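Local atomic coordinates of RNA 2'-o-ribose methyltransferase (Thermus thermophilus, PDB entry 1IPA), a protein that probably transfers a methyl group to the 2'-hydroxyl of an RNA ribose, as a TrmH-family, knotted SAM-binding methyltransferase. Residues 116-122 with 142-148; 189-195 with 228-234. All coordinates share one frame; numbering follows the deposited sequence.

How the contacts relate
Both contacts pair neighbouring parallel strands of one six-stranded sheet in the SpoU methylase region, with centres about 14 Å apart and their nearest atoms about 5 Å apart. Contact 1 lies in the buried interior: strands 117-122 and 144-148 are consecutive strands of a beta-alpha-beta unit and expose aliphatic groups to helices on both faces. Contact 2 sits further from the centre of the chain and is partly buried. There strand 190-193 meets the outermost strand 231-233, and threonines, glutamines and an arginine mix with the alanine, leucine and valine packing. Strand 210-214 runs between the two contacts, bonded through its backbone to both 117-122 and 190-193.

Contact 1: 116-122 with 142-148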
loop_
_atom_site.group_PDB
_atom_site.type_symbol
_atom_site.label_atom_id
_atom_site.label_comp_id
_atom_site.label_asym_id
_atom_site.label_seq_id
_atom_site.Cartn_x
_atom_site.Cartn_y
_atom_site.Cartn_z
ATOM N N ALA A 116 14.441 8.254 -10.526
ATOM C CA ALA A 116 13.162 7.558 -10.422
ATOM C C ALA A 116 13.076 6.044 -10.599
ATOM O O ALA A 116 13.315 5.515 -11.684
ATOM C CB ALA A 116 12.166 8.208 -11.350
ATOM N N LEU A 117 12.710 5.352 -9.526
ATOM C CA LEU A 117 12.503 3.910 -9.574
ATOM C C LEU A 117 10.986 3.770 -9.420
ATOM O O LEU A 117 10.432 4.032 -8.360
ATOM C CB LEU A 117 13.228 3.204 -8.424
ATOM C CG LEU A 117 12.960 1.698 -8.308
ATOM C CD1 LEU A 117 13.352 0.981 -9.601
ATOM C CD2 LEU A 117 13.739 1.142 -7.129
ATOM N N ILE A 118 10.326 3.365 -10.494
ATOM C CA ILE A 118 8.881 3.246 -10.508
ATOM C C ILE A 118 8.358 1.827 -10.689
ATOM O O ILE A 118 8.827 1.081 -11.550
ATOM C CB ILE A 118 8.300 4.148 -11.628
ATOM C CG1 ILE A 118 8.517 5.619 -11.259
ATOM C CG2 ILE A 118 6.830 3.860 -11.842
ATOM C CD1 ILE A 118 8.396 6.568 -12.425
ATOM N N LEU A 119 7.376 1.462 -9.872
ATOM C CA LEU A 119 6.775 0.141 -9.970
ATOM C C LEU A 119 5.391 0.273 -10.573
ATOM O O LEU A 119 4.568 1.018 -10.067
ATOM C CB LEU A 119 6.656 -0.515 -8.590
ATOM C CG LEU A 119 5.887 -1.843 -8.559
ATOM C CD1 LEU A 119 6.631 -2.857 -9.401
ATOM C CD2 LEU A 119 5.747 -2.342 -7.125
ATOM N N VAL A 120 5.140 -0.436 -11.662
ATOM C CA VAL A 120 3.827 -0.398 -12.287
ATOM C C VAL A 120 3.155 -1.739 -12.010
ATOM O O VAL A 120 3.615 -2.781 -12.475
ATOM C CB VAL A 120 3.930 -0.177 -13.816
ATOM C CG1 VAL A 120 2.542 -0.116 -14.431
ATOM C CG2 VAL A 120 4.676 1.115 -14.108
ATOM N N ALA A 121 2.078 -1.714 -11.234
ATOM C CA ALA A 121 1.360 -2.936 -10.912
ATOM C C ALA A 121 0.105 -3.034 -11.769
ATOM O O ALA A 121 -0.724 -2.125 -11.788
ATOM C CB ALA A 121 1.005 -2.960 -9.434
ATOM N N VAL A 122 -0.021 -4.147 -12.480
ATOM C CA VAL A 122 -1.153 -4.386 -13.373
ATOM C C VAL A 122 -2.044 -5.522 -12.872
ATOM O O VAL A 122 -1.550 -6.589 -12.502
ATOM C CB VAL A 122 -0.654 -4.759 -14.794
ATOM C CG1 VAL A 122 -1.838 -5.011 -15.715
ATOM C CG2 VAL A 122 0.252 -3.654 -15.339
ATOM N N ALA A 142 11.382 2.697 -3.991
ATOM C CA ALA A 142 10.699 3.171 -5.179
ATOM C C ALA A 142 10.224 4.604 -4.960
ATOM O O ALA A 142 9.903 5.003 -3.838
ATOM C CB ALA A 142 9.524 2.283 -5.487
ATOM N N GLU A 143 10.180 5.369 -6.041
ATOM C CA GLU A 143 9.727 6.750 -5.979
ATOM C C GLU A 143 8.205 6.800 -6.105
ATOM O O GLU A 143 7.553 7.717 -5.610
ATOM C CB GLU A 143 10.368 7.555 -7.111
ATOM C CG GLU A 143 10.181 9.052 -6.987
ATOM C CD GLU A 143 10.846 9.807 -8.111
ATOM O OE1 GLU A 143 12.088 9.789 -8.184
ATOM O OE2 GLU A 143 10.129 10.411 -8.930
ATOM N N ALA A 144 7.634 5.804 -6.764
ATOM C CA ALA A 144 6.195 5.777 -6.932
ATOM C C ALA A 144 5.704 4.422 -7.380
ATOM O O ALA A 144 6.452 3.636 -7.959
ATOM C CB ALA A 144 5.770 6.833 -7.954
ATOM N N VAL A 145 4.435 4.160 -7.106
ATOM C CA VAL A 145 3.809 2.917 -7.524
ATOM C C VAL A 145 2.629 3.312 -8.374
ATOM O O VAL A 145 1.706 3.972 -7.900
ATOM C CB VAL A 145 3.290 2.087 -6.341
ATOM C CG1 VAL A 145 2.526 0.876 -6.861
ATOM C CG2 VAL A 145 4.449 1.642 -5.475
ATOM N N LEU A 146 2.663 2.937 -9.640
ATOM C CA LEU A 146 1.562 3.271 -10.510
ATOM C C LEU A 146 0.720 2.025 -10.648
ATOM O O LEU A 146 1.183 1.003 -11.155
ATOM C CB LEU A 146 2.071 3.738 -11.877
ATOM C CG LEU A 146 3.094 4.870 -11.813
ATOM C CD1 LEU A 146 3.445 5.313 -13.222
ATOM C CD2 LEU A 146 2.529 6.032 -11.000
ATOM N N VAL A 147 -0.514 2.117 -10.170
ATOM C CA VAL A 147 -1.441 1.006 -10.234
ATOM C C VAL A 147 -2.391 1.164 -11.418
ATOM O O VAL A 147 -3.142 2.144 -11.508
ATOM C CB VAL A 147 -2.270 0.910 -8.943
ATOM C CG1 VAL A 147 -3.243 -0.260 -9.041
ATOM C CG2 VAL A 147 -1.339 0.744 -7.740
ATOM N N ALA A 148 -2.345 0.200 -12.330
ATOM C CA ALA A 148 -3.213 0.225 -13.492
ATOM C C ALA A 148 -4.496 -0.499 -13.131
ATOM O O ALA A 148 -4.619 -1.690 -13.390
ATOM C CB ALA A 148 -2.538 -0.462 -14.676
#
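Ile118 and Leu146 make the closest contact between apolar side chains: CG2 of Ile118 reaches CG of Leu146 at 3.9 Å, the two chains lying at a slant to each other. The torsions set this up: Ile118 turns CG2 opposite its backbone N and CG1 beside it (chi1 -68°), while Leu146 swings CG to the side of its own N (chi1 -53°). Further along the same face CB of Leu146 lies 4.3 Å from CG2 of Val120, and CB of Ala148 is as far from CG2 of Val122. Trp182 and Glu176 of helix 176-185 cover this layer. On the other face Leu119 CB meets Val145 CG2 at 4.4 Å, under helices 127-140 and 246-261. Leu119 and Ala121 each bond to the two residues flanking their partner, as in a parallel pair: Leu119 N to Ala144 O (3.0 Å), Leu119 O to Leu146 N (2.7 Å), then Ala121 N to Leu146 O and Ala121 O to Ala148 N. At the entry, Glu143 N bonds to Leu117 O, and the side chain, extended with CG anti to N (chi1 -169°), lays OE1 alongside Ala116, 3.5 Å from its CB. OE1 and OE2 are hydrogen-bonded by Ser113 OG and Tyr110 OH respectively, which fixes the carboxylate's rotation. The chemistry therefore divides in two: between aliphatic layers, main-chain bonds satisfy the peptide groups of Leu119 and Ala121, while Ile118 and Val120 bond to strand 210-214; the one acidic group stays at the strands' start, where two hydroxyls are likely to steady its charge.

Contact 2: 189-195 with 228-234; sequences PLVATTP and AAQTQVR
Leu190 lies against the turn that leads into the outer strand: its CG is 4.1 Å from Ala229 CB, and CD2 reaches Ala228 CB. With CG opposite the backbone N (chi1 170°), the isobutyl group is laid along this pair of alanines. The Leu190 carbonyl oxygen takes two donors, Gln230 N at 2.8 Å and, weakly, Thr231 N. Cut back to an alanine here, the side chain would probably leave a gap beside Ala228 and Ala229 and hold the turn less firmly against the strand. Val191 points to the other face, where its CG1 meets CB of Val233 at 4.2 Å; Val210 of the adjoining strand borders it. Ala192 N bonds to Thr231 O and Ala192 O takes Val233 N (2.8 Å), while its methyl touches Ala229 CB at 3.7 Å, with Leu226 of helix 223-228 on the same methyl. Thr193 brings CG2 to 3.8 Å from Val233 O, its hydroxyl being turned to Ala213 O in strand 210-214. Thr194 N closes the ladder on Val233 O at 2.8 Å; its OG1 is buried with no polar partner in the model. Past the strand, Pro195 O lies 3.5 Å from Arg234 CD, and the arginine carries its guanidinium onward to Ala197 O. Strand 231-233, paired in parallel with 190-193, closes one edge of the Rossmann-like sheet, as in SPOUT methyltransferases; helix 246-261 follows and packs over Leu117 and Leu119 of strand 117-122, in a fold that carries a deep trefoil knot.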
loop_
_atom_site.group_PDB
_atom_site.type_symbol
_atom_site.label_atom_id
_atom_site.label_comp_id
_atom_site.label_asym_id
_atom_site.label_seq_id
_atom_site.Cartn_x
_atom_site.Cartn_y
_atom_site.Cartn_z
ATOM N N PRO A 189 11.952 4.557 -19.764
ATOM C CA PRO A 189 12.195 3.162 -20.156
ATOM C C PRO A 189 11.343 2.205 -19.320
ATOM O O PRO A 189 11.159 2.397 -18.119
ATOM C CB PRO A 189 13.705 2.988 -19.935
ATOM C CG PRO A 189 14.054 4.060 -18.948
ATOM C CD PRO A 189 13.205 5.228 -19.386
ATOM N N LEU A 190 10.810 1.183 -19.974
ATOM C CA LEU A 190 9.955 0.219 -19.314
ATOM C C LEU A 190 10.474 -1.209 -19.438
ATOM O O LEU A 190 10.834 -1.651 -20.524
ATOM C CB LEU A 190 8.548 0.316 -19.901
ATOM C CG LEU A 190 7.517 -0.763 -19.535
ATOM C CD1 LEU A 190 7.157 -0.698 -18.054
ATOM C CD2 LEU A 190 6.267 -0.568 -20.399
ATOM N N VAL A 191 10.515 -1.913 -18.311
ATOM C CA VAL A 191 10.953 -3.310 -18.248
ATOM C C VAL A 191 9.725 -4.119 -17.827
ATOM O O VAL A 191 9.172 -3.909 -16.745
ATOM C CB VAL A 191 12.073 -3.502 -17.186
ATOM C CG1 VAL A 191 12.418 -4.990 -17.031
ATOM C CG2 VAL A 191 13.307 -2.706 -17.577
ATOM N N ALA A 192 9.278 -5.025 -18.685
ATOM C CA ALA A 192 8.106 -5.830 -18.366
ATOM C C ALA A 192 8.499 -7.222 -17.884
ATOM O O ALA A 192 9.398 -7.849 -18.437
ATOM C CB ALA A 192 7.193 -5.937 -19.584
ATOM N N THR A 193 7.817 -7.692 -16.847
ATOM C CA THR A 193 8.075 -9.004 -16.272
ATOM C C THR A 193 7.109 -10.032 -16.870
ATOM O O THR A 193 5.899 -9.814 -16.909
ATOM C CB THR A 193 7.894 -8.973 -14.727
ATOM O OG1 THR A 193 8.711 -7.936 -14.167
ATOM C CG2 THR A 193 8.299 -10.303 -14.105
ATOM N N THR A 194 7.656 -11.142 -17.356
ATOM C CA THR A 194 6.860 -12.219 -17.934
ATOM C C THR A 194 7.590 -13.537 -17.734
ATOM O O THR A 194 8.822 -13.588 -17.787
ATOM C CB THR A 194 6.634 -12.034 -19.456
ATOM O OG1 THR A 194 7.885 -11.768 -20.102
ATOM C CG2 THR A 194 5.693 -10.890 -19.718
ATOM N N PRO A 195 6.842 -14.627 -17.501
ATOM C CA PRO A 195 7.476 -15.933 -17.303
ATOM C C PRO A 195 8.090 -16.496 -18.587
ATOM O O PRO A 195 8.941 -17.374 -18.535
ATOM C CB PRO A 195 6.329 -16.790 -16.775
ATOM C CG PRO A 195 5.133 -16.199 -17.480
ATOM C CD PRO A 195 5.384 -14.718 -17.318
ATOM N N ALA A 228 5.235 -2.449 -25.532
ATOM C CA ALA A 228 5.680 -1.130 -25.101
ATOM C C ALA A 228 6.994 -1.144 -24.330
ATOM O O ALA A 228 7.658 -0.113 -24.214
ATOM C CB ALA A 228 4.601 -0.469 -24.261
ATOM N N ALA A 229 7.382 -2.302 -23.813
ATOM C CA ALA A 229 8.612 -2.403 -23.028
ATOM C C ALA A 229 9.897 -2.375 -23.844
ATOM O O ALA A 229 9.952 -2.903 -24.947
ATOM C CB ALA A 229 8.581 -3.674 -22.183
ATOM N N GLN A 230 10.929 -1.748 -23.286
ATOM C CA GLN A 230 12.232 -1.685 -23.934
ATOM C C GLN A 230 12.935 -3.016 -23.670
ATOM O O GLN A 230 13.813 -3.435 -24.425
ATOM C CB GLN A 230 13.080 -0.548 -23.353
ATOM C CG GLN A 230 12.807 0.835 -23.930
ATOM C CD GLN A 230 11.354 1.252 -23.811
ATOM O OE1 GLN A 230 10.640 1.329 -24.807
ATOM N NE2 GLN A 230 10.909 1.518 -22.591
ATOM N N THR A 231 12.541 -3.674 -22.585
ATOM C CA THR A 231 13.131 -4.951 -22.214
ATOM C C THR A 231 12.094 -5.823 -21.525
ATOM O O THR A 231 11.267 -5.326 -20.764
ATOM C CB THR A 231 14.304 -4.772 -21.223
ATOM O OG1 THR A 231 15.191 -3.750 -21.693
ATOM C CG2 THR A 231 15.075 -6.076 -21.085
ATOM N N GLN A 232 12.137 -7.120 -21.799
ATOM C CA GLN A 232 11.230 -8.068 -21.175
ATOM C C GLN A 232 12.102 -8.984 -20.343
ATOM O O GLN A 232 13.158 -9.434 -20.789
ATOM C CB GLN A 232 10.457 -8.850 -22.225
ATOM C CG GLN A 232 9.233 -8.100 -22.703
ATOM C CD GLN A 232 8.638 -8.695 -23.956
ATOM O OE1 GLN A 232 8.344 -9.896 -24.017
ATOM N NE2 GLN A 232 8.449 -7.856 -24.966
ATOM N N VAL A 233 11.654 -9.275 -19.134
ATOM C CA VAL A 233 12.466 -10.060 -18.235
ATOM C C VAL A 233 11.663 -11.052 -17.378
ATOM O O VAL A 233 10.455 -10.909 -17.203
ATOM C CB VAL A 233 13.265 -9.053 -17.360
ATOM C CG1 VAL A 233 12.812 -9.116 -15.914
ATOM C CG2 VAL A 233 14.743 -9.266 -17.534
ATOM N N ARG A 234 12.337 -12.062 -16.843
ATOM C CA ARG A 234 11.641 -13.031 -16.010
ATOM C C ARG A 234 12.350 -13.346 -14.705
ATOM O O ARG A 234 13.567 -13.182 -14.570
ATOM C CB ARG A 234 11.390 -14.337 -16.772
ATOM C CG ARG A 234 12.579 -15.275 -16.838
ATOM C CD ARG A 234 12.181 -16.616 -17.426
ATOM N NE ARG A 234 13.212 -17.605 -17.164
ATOM C CZ ARG A 234 14.393 -17.612 -17.761
ATOM N NH1 ARG A 234 14.683 -16.690 -18.665
ATOM N NH2 ARG A 234 15.296 -18.517 -17.424
#